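Local atomic coordinates of cobalamin biosynthesis protein (Agrobacterium tumefaciens, PDB entry 3BY5), a protein that probably acts in cobalamin (vitamin B12) biosynthesis as a CbiG-like protein, its precise role not being established. Residues A28-R31 with A32-A36. Residues are numbered along the deposited sequence; the frame is centred on the assembly and turned at random.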
# COMPACT_ATOMS: atom_id res chain seq x y z
N ALA A 28 6.57 15.38 10.26
CA ALA A 28 7.03 15.69 11.61
C ALA A 28 6.67 14.60 12.61
O ALA A 28 7.49 14.22 13.44
CB ALA A 28 6.44 17.02 12.06
N ALA A 29 5.43 14.11 12.52
CA ALA A 29 4.92 13.05 13.39
C ALA A 29 5.65 11.72 13.24
O ALA A 29 5.84 11.00 14.23
CB ALA A 29 3.43 12.86 13.15
N VAL A 30 6.04 11.38 12.02
CA VAL A 30 6.74 10.13 11.74
C VAL A 30 8.18 10.22 12.26
O VAL A 30 8.65 9.32 12.94
CB VAL A 30 6.68 9.74 10.24
CG1 VAL A 30 7.52 8.50 9.95
CG2 VAL A 30 5.25 9.50 9.80
N ARG A 31 8.86 11.33 11.97
CA ARG A 31 10.24 11.52 12.43
C ARG A 31 10.37 11.67 13.95
O ARG A 31 11.38 11.27 14.52
CB ARG A 31 10.90 12.71 11.72
CG ARG A 31 11.25 12.46 10.26
CD ARG A 31 12.35 13.40 9.81
NE ARG A 31 12.25 13.75 8.39
CZ ARG A 31 12.81 13.07 7.39
NH1 ARG A 31 13.53 11.98 7.63
NH2 ARG A 31 12.64 13.48 6.14
N ALA A 32 9.34 12.22 14.58
CA ALA A 32 9.28 12.31 16.04
C ALA A 32 9.09 10.93 16.67
O ALA A 32 9.68 10.64 17.70
CB ALA A 32 8.19 13.26 16.50
N ALA A 33 8.28 10.09 16.03
CA ALA A 33 8.07 8.70 16.43
C ALA A 33 9.36 7.90 16.34
O ALA A 33 9.68 7.12 17.24
CB ALA A 33 7.00 8.06 15.57
N GLU A 34 10.09 8.10 15.25
CA GLU A 34 11.38 7.46 15.02
C GLU A 34 12.37 7.78 16.13
O GLU A 34 13.02 6.89 16.68
CB GLU A 34 11.93 7.85 13.66
CG GLU A 34 11.20 7.18 12.52
CD GLU A 34 11.75 7.55 11.16
OE1 GLU A 34 12.04 6.63 10.38
OE2 GLU A 34 11.88 8.76 10.88
N ARG A 35 12.47 9.07 16.47
CA ARG A 35 13.36 9.54 17.53
C ARG A 35 12.93 9.08 18.92
O ARG A 35 13.76 8.64 19.71
CB ARG A 35 13.50 11.06 17.49
CG ARG A 35 14.29 11.57 16.30
CD ARG A 35 14.64 13.04 16.44
NE ARG A 35 13.46 13.90 16.38
CZ ARG A 35 12.90 14.36 15.26
NH1 ARG A 35 13.42 14.06 14.08
NH2 ARG A 35 11.82 15.13 15.34
N ALA A 36 11.63 9.18 19.21
CA ALA A 36 11.08 8.82 20.52
C ALA A 36 11.18 7.34 20.84
O ALA A 36 11.25 6.97 22.01
CB ALA A 36 9.64 9.27 20.64
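Arg31 meets two residues of the next helical turn, Glu34 and Arg35, each in a different way. Arg31 and Glu34 run side by side and point the same way, but they meet near the base of Arg31, where Glu34 OE2 comes to 3.6 Å from its CA and 3.8 Å from its CG. Their charged ends stay apart, with Arg31 NH1 and Glu34 OE2 separated by 4.9 Å and the guanidinium and carboxylate planes turned 38° from one another. Any attraction between them is therefore probably a longer-range electrostatic one. The other carboxylate oxygen, OE1, is hydrogen-bonded to the backbone N of Val41, which ties the side chain to the segment following the helix.

Arg35 instead folds back over the preceding turn. With CG anti to its own carbonyl carbon (chi1 -71°) and a bend at chi3, the guanidinium lies across the Arg31 peptide, and Arg31 O sits 3.4 Å above the centre of one face. That oxygen accepts its hydrogen bond from Arg35 N, at 3.1 Å. Ala32 belongs to the same series of i to i+4 backbone hydrogen bonds, its N bonding Ala28 O at 3.0 Å with an N-H...O angle of 149°, and its CB packs against that same Ala28 O at 3.3 Å, while Glu34 N reaches Val30 O.

On the buried side, Ala29 and Ala33 pack on Val125 of strand 123-129 and touch strand 112-120, and Val30 meets Val41 and Leu63. The whole is a regular alpha-helix, amphipathic in character, the helix 23-37 that links parallel strands 11-17 and 43-46 in a beta-alpha-beta crossover.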